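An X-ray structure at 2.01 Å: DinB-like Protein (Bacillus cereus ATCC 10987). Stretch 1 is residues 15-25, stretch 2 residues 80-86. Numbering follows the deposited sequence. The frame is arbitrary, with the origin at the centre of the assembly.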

ATOM      1  N   TYR A  15       6.804   9.395   3.804  1.00 42.84           N
ATOM      2  CA  TYR A  15       5.656  10.316   3.755  1.00 43.23           C
ATOM      3  C   TYR A  15       4.380   9.576   3.317  1.00 42.43           C
ATOM      4  O   TYR A  15       3.298   9.827   3.842  1.00 42.22           O
ATOM      5  CB  TYR A  15       5.918  11.507   2.810  1.00 44.38           C
ATOM      6  CG  TYR A  15       4.738  12.469   2.704  1.00 45.95           C
ATOM      7  CD1 TYR A  15       3.678  12.217   1.819  1.00 47.52           C
ATOM      8  CD2 TYR A  15       4.666  13.621   3.501  1.00 47.51           C
ATOM      9  CE1 TYR A  15       2.575  13.085   1.728  1.00 47.80           C
ATOM     10  CE2 TYR A  15       3.565  14.498   3.415  1.00 47.55           C
ATOM     11  CZ  TYR A  15       2.526  14.219   2.527  1.00 47.61           C
ATOM     12  OH  TYR A  15       1.439  15.068   2.431  1.00 47.57           O
ATOM     13  N   GLU A  16       4.507   8.687   2.338  1.00 41.66           N
ATOM     14  CA  GLU A  16       3.358   7.935   1.823  1.00 41.25           C
ATOM     15  C   GLU A  16       2.797   6.976   2.866  1.00 40.71           C
ATOM     16  O   GLU A  16       1.583   6.906   3.059  1.00 41.46           O
ATOM     17  CB  GLU A  16       3.741   7.163   0.563  1.00 41.21           C
ATOM     18  CG  GLU A  16       4.112   8.044  -0.635  1.00 40.06           C
ATOM     19  CD  GLU A  16       3.037   9.040  -1.001  1.00 40.80           C
ATOM     20  OE1 GLU A  16       1.850   8.679  -0.985  1.00 43.05           O
ATOM     21  OE2 GLU A  16       3.359  10.195  -1.323  1.00 40.70           O
ATOM     22  N   THR A  17       3.669   6.240   3.538  1.00 40.48           N
ATOM     23  CA  THR A  17       3.222   5.270   4.538  1.00 40.67           C
ATOM     24  C   THR A  17       2.651   5.936   5.784  1.00 40.57           C
ATOM     25  O   THR A  17       1.618   5.486   6.296  1.00 40.78           O
ATOM     26  CB  THR A  17       4.335   4.290   4.963  1.00 40.47           C
ATOM     27  OG1 THR A  17       5.415   5.006   5.559  1.00 43.09           O
ATOM     28  CG2 THR A  17       4.853   3.500   3.778  1.00 40.12           C
ATOM     29  N   GLU A  18       3.311   6.994   6.274  1.00 39.86           N
ATOM     30  CA  GLU A  18       2.802   7.736   7.432  1.00 39.51           C
ATOM     31  C   GLU A  18       1.385   8.230   7.153  1.00 39.87           C
ATOM     32  O   GLU A  18       0.476   8.046   7.969  1.00 39.64           O
ATOM     33  CB  GLU A  18       3.731   8.926   7.809  1.00 39.19           C
ATOM     34  CG  GLU A  18       5.042   8.514   8.536  1.00 40.37           C
ATOM     35  CD  GLU A  18       5.923   9.706   8.993  1.00 38.16           C
ATOM     36  N   SER A  19       1.211   8.849   5.988  1.00 40.25           N
ATOM     37  CA  SER A  19      -0.088   9.354   5.541  1.00 40.99           C
ATOM     38  C   SER A  19      -1.153   8.249   5.423  1.00 40.55           C
ATOM     39  O   SER A  19      -2.281   8.432   5.834  1.00 41.38           O
ATOM     40  CB  SER A  19       0.080  10.091   4.200  1.00 41.43           C
ATOM     41  OG  SER A  19      -1.163  10.206   3.509  1.00 44.83           O
ATOM     42  N   THR A  20      -0.788   7.101   4.872  1.00 40.09           N
ATOM     43  CA  THR A  20      -1.727   6.005   4.689  1.00 39.40           C
ATOM     44  C   THR A  20      -2.115   5.404   6.030  1.00 40.16           C
ATOM     45  O   THR A  20      -3.285   5.138   6.271  1.00 39.94           O
ATOM     46  CB  THR A  20      -1.147   4.927   3.733  1.00 39.05           C
ATOM     47  OG1 THR A  20      -0.807   5.563   2.499  1.00 38.12           O
ATOM     48  CG2 THR A  20      -2.153   3.819   3.455  1.00 38.05           C
ATOM     49  N   GLN A  21      -1.126   5.226   6.901  1.00 40.47           N
ATOM     50  CA  GLN A  21      -1.333   4.631   8.215  1.00 40.77           C
ATOM     51  C   GLN A  21      -2.246   5.487   9.089  1.00 41.36           C
ATOM     52  O   GLN A  21      -3.049   4.939   9.847  1.00 41.53           O
ATOM     53  CB  GLN A  21       0.014   4.422   8.910  1.00 40.66           C
ATOM     54  CG  GLN A  21      -0.060   3.698  10.252  1.00 40.31           C
ATOM     55  CD  GLN A  21      -0.354   2.223  10.100  1.00 40.59           C
ATOM     56  OE1 GLN A  21       0.462   1.475   9.570  1.00 39.78           O
ATOM     57  NE2 GLN A  21      -1.506   1.787  10.600  1.00 40.39           N
ATOM     58  N   LYS A  22      -2.115   6.812   8.989  1.00 41.97           N
ATOM     59  CA  LYS A  22      -2.971   7.747   9.737  1.00 42.84           C
ATOM     60  C   LYS A  22      -4.439   7.584   9.348  1.00 42.30           C
ATOM     61  O   LYS A  22      -5.323   7.608  10.201  1.00 41.33           O
ATOM     62  CB  LYS A  22      -2.570   9.204   9.483  1.00 42.87           C
ATOM     63  CG  LYS A  22      -1.290   9.663  10.160  1.00 44.80           C
ATOM     64  CD  LYS A  22      -1.052  11.192   9.997  1.00 45.52           C
ATOM     65  CE  LYS A  22      -1.197  11.629   8.521  1.00 47.96           C
ATOM     66  NZ  LYS A  22      -0.660  12.993   8.281  1.00 50.07           N
HETATM   67  N   MSE A  23      -4.688   7.440   8.046  1.00 41.83           N
HETATM   68  CA  MSE A  23      -6.034   7.220   7.565  1.00 42.13           C
HETATM   69  C   MSE A  23      -6.592   5.869   8.018  1.00 41.34           C
HETATM   70  O   MSE A  23      -7.694   5.797   8.568  1.00 41.70           O
HETATM   71  CB  MSE A  23      -6.079   7.397   6.061  1.00 41.41           C
HETATM   72  CG  MSE A  23      -5.896   8.847   5.702  1.00 41.76           C
HETATM   73 SE   MSE A  23      -6.151   8.950   3.871  0.75 46.00          SE
HETATM   74  CE  MSE A  23      -5.253  10.636   3.501  1.00 42.97           C
ATOM     75  N   LEU A  24      -5.805   4.821   7.861  1.00 41.06           N
ATOM     76  CA  LEU A  24      -6.183   3.482   8.321  1.00 40.50           C
ATOM     77  C   LEU A  24      -6.478   3.466   9.788  1.00 40.38           C
ATOM     78  O   LEU A  24      -7.360   2.743  10.218  1.00 40.99           O
ATOM     79  CB  LEU A  24      -5.083   2.443   7.994  1.00 40.12           C
ATOM     80  CG  LEU A  24      -5.012   2.013   6.517  1.00 38.27           C
ATOM     81  CD1 LEU A  24      -3.907   1.004   6.284  1.00 35.14           C
ATOM     82  CD2 LEU A  24      -6.326   1.431   6.060  1.00 36.73           C
ATOM     83  N   ASP A  25      -5.744   4.268  10.561  1.00 40.31           N
ATOM     84  CA  ASP A  25      -5.906   4.310  12.019  1.00 40.03           C
ATOM     85  C   ASP A  25      -7.234   4.946  12.454  1.00 39.37           C
ATOM     86  O   ASP A  25      -7.692   4.706  13.566  1.00 38.85           O
ATOM     87  CB  ASP A  25      -4.718   5.041  12.691  1.00 40.24           C
ATOM     88  CG  ASP A  25      -3.431   4.191  12.740  1.00 40.77           C
ATOM     89  OD1 ASP A  25      -3.491   2.970  12.479  1.00 42.10           O
ATOM     90  OD2 ASP A  25      -2.349   4.747  13.050  1.00 43.46           O
ATOM     91  N   THR A  80      -7.477  -5.061  12.450  1.00 39.41           N
ATOM     92  CA  THR A  80      -6.732  -6.006  11.614  1.00 39.10           C
ATOM     93  C   THR A  80      -6.143  -5.350  10.381  1.00 38.89           C
ATOM     94  O   THR A  80      -5.012  -5.644  10.010  1.00 40.76           O
ATOM     95  CB  THR A  80      -7.584  -7.209  11.194  1.00 38.85           C
ATOM     96  OG1 THR A  80      -8.079  -7.854  12.365  1.00 38.67           O
ATOM     97  CG2 THR A  80      -6.744  -8.220  10.420  1.00 39.84           C
ATOM     98  N   ILE A  81      -6.903  -4.471   9.742  1.00 37.87           N
ATOM     99  CA  ILE A  81      -6.461  -3.815   8.515  1.00 37.23           C
ATOM    100  C   ILE A  81      -5.311  -2.831   8.762  1.00 36.97           C
ATOM    101  O   ILE A  81      -4.262  -2.905   8.120  1.00 37.19           O
ATOM    102  CB  ILE A  81      -7.648  -3.116   7.798  1.00 36.96           C
ATOM    103  CG1 ILE A  81      -8.733  -4.163   7.429  1.00 36.88           C
ATOM    104  CG2 ILE A  81      -7.165  -2.320   6.553  1.00 35.26           C
ATOM    105  CD1 ILE A  81      -9.951  -3.615   6.707  1.00 37.46           C
ATOM    106  N   ALA A  82      -5.510  -1.908   9.691  1.00 36.74           N
ATOM    107  CA  ALA A  82      -4.497  -0.919  10.038  1.00 36.66           C
ATOM    108  C   ALA A  82      -3.204  -1.583  10.556  1.00 37.19           C
ATOM    109  O   ALA A  82      -2.087  -1.152  10.216  1.00 36.55           O
ATOM    110  CB  ALA A  82      -5.073   0.063  11.075  1.00 37.06           C
ATOM    111  N   ASP A  83      -3.353  -2.632  11.367  1.00 37.79           N
ATOM    112  CA  ASP A  83      -2.202  -3.351  11.906  1.00 38.43           C
ATOM    113  C   ASP A  83      -1.485  -4.157  10.836  1.00 38.88           C
ATOM    114  O   ASP A  83      -0.264  -4.132  10.754  1.00 38.28           O
ATOM    115  CB  ASP A  83      -2.607  -4.256  13.065  1.00 38.51           C
ATOM    116  CG  ASP A  83      -2.939  -3.466  14.327  1.00 40.46           C
ATOM    117  OD1 ASP A  83      -3.126  -2.221  14.237  1.00 42.63           O
ATOM    118  OD2 ASP A  83      -3.037  -4.080  15.405  1.00 33.97           O
ATOM    119  N   GLY A  84      -2.256  -4.862  10.012  1.00 40.13           N
ATOM    120  CA  GLY A  84      -1.747  -5.462   8.774  1.00 40.53           C
ATOM    121  C   GLY A  84      -0.882  -4.541   7.935  1.00 40.91           C
ATOM    122  O   GLY A  84       0.212  -4.925   7.546  1.00 41.21           O
ATOM    123  N   TYR A  85      -1.363  -3.338   7.644  1.00 41.63           N
ATOM    124  CA  TYR A  85      -0.561  -2.360   6.899  1.00 41.56           C
ATOM    125  C   TYR A  85       0.756  -2.043   7.630  1.00 42.71           C
ATOM    126  O   TYR A  85       1.807  -2.013   7.010  1.00 42.92           O
ATOM    127  CB  TYR A  85      -1.330  -1.070   6.690  1.00 41.30           C
ATOM    128  CG  TYR A  85      -0.637  -0.106   5.748  1.00 40.64           C
ATOM    129  CD1 TYR A  85      -0.644  -0.314   4.383  1.00 41.04           C
ATOM    130  CD2 TYR A  85       0.045   0.996   6.233  1.00 40.97           C
ATOM    131  CE1 TYR A  85      -0.021   0.567   3.521  1.00 40.97           C
ATOM    132  CE2 TYR A  85       0.692   1.860   5.396  1.00 39.98           C
ATOM    133  CZ  TYR A  85       0.654   1.651   4.042  1.00 40.99           C
ATOM    134  OH  TYR A  85       1.286   2.534   3.209  1.00 40.71           O
ATOM    135  N   ARG A  86       0.688  -1.811   8.938  1.00 43.13           N
ATOM    136  CA  ARG A  86       1.873  -1.467   9.715  1.00 44.43           C
ATOM    137  C   ARG A  86       2.892  -2.594   9.617  1.00 44.49           C
ATOM    138  O   ARG A  86       4.065  -2.351   9.332  1.00 45.40           O
ATOM    139  CB  ARG A  86       1.517  -1.213  11.186  1.00 44.20           C
ATOM    140  CG  ARG A  86       2.722  -0.864  12.059  1.00 45.42           C
ATOM    141  CD  ARG A  86       2.351  -0.462  13.477  1.00 46.23           C
ATOM    142  NE  ARG A  86       1.494   0.723  13.485  1.00 47.92           N
ATOM    143  CZ  ARG A  86       0.187   0.734  13.757  1.00 49.12           C
ATOM    144  NH1 ARG A  86      -0.467  -0.384  14.093  1.00 49.26           N
ATOM    145  NH2 ARG A  86      -0.473   1.892  13.708  1.00 49.86           N
TER

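The two stretches are helical segments of a single chain that run nearly antiparallel, with 162° between their N-to-C directions and a closest axial approach of 9.0 Å. Backbone register is tightest where Leu24 CA lies 5.0 Å from Ala82 CA, the small alanine side chain leaving little between the two backbones there. Because the directions oppose, early residues of stretch 1 meet the end of stretch 2, and together the segments bury 434 Å².

At the start of stretch 1, Tyr15, Glu18 and Ser19 take no part in the contact. Glu16 contributes chiefly through its backbone: its carbonyl oxygen accepts the main-chain bond from Thr20 N and a second hydrogen bond from the side chain of Thr20, with OG1 of Thr20 2.8 Å from O of Glu16. That bond ties the threonine hydroxyl back to its own helix.

Thr17 begins the pocket that receives Tyr85. Its CA lies 3.6 Å from Tyr85 OH, and its CG2 approaches the same oxygen at 3.7 Å, both as packing contacts; the tyrosine hydroxyl finds its hydrogen bond elsewhere in the structure. Thr17, Thr20, Gln21 and Leu24 together form the hole into which the Tyr85 side chain fits as a knob, and this residue has more area covered by the opposing stretch than any other. Its CA-to-CB bond points toward stretch 1, and the t rotamer at chi1 carries the ring along that helix. Thr20, also directed toward its partner, sets its methyl group over one face of the ring: CG2 of Thr20 is 4.0 Å from the Tyr85 ring centroid and 27° off the normal, a CH-pi contact.

Gln21 supplies the principal polar link. Its CA-to-CB bond points sideways, but the end of the side chain comes nearer to stretch 2, and NE2 of Gln21 donates a nearly linear hydrogen bond to O of Ala82 (3.0 Å, 172°). This carbonyl also accepts the helical bond from Arg86 N, so the amide adds a second donor to it. The same Gln21 NE2 donates to OD1 of Asp25 at 3.0 Å, bridging the opposing backbone and an acidic group one turn along its own helix. Meanwhile, OE1 of Gln21 sits at the edge of the Tyr85 ring, 3.4 Å from Tyr85 CD2.

Lys22 and Met23, the latter modelled as selenomethionine, make no contact with stretch 2. Leu24 then provides much of the apolar packing: its CD1 is 3.3 Å from Tyr85 CB, its CD2 is 3.9 Å from Ile81 CG2, and its CB lies 3.9 Å from Ala82 CB.

Asp25 closes the walk with a charged pair. Its OD1 forms a salt bridge with NH2 of Arg86 at 3.4 Å, although the accompanying hydrogen bond is weak, with an angle of 130°. Arg86 is shared between two acids: its NH1 also makes a salt bridge with OD1 of Asp83 at 3.2 Å, within stretch 2.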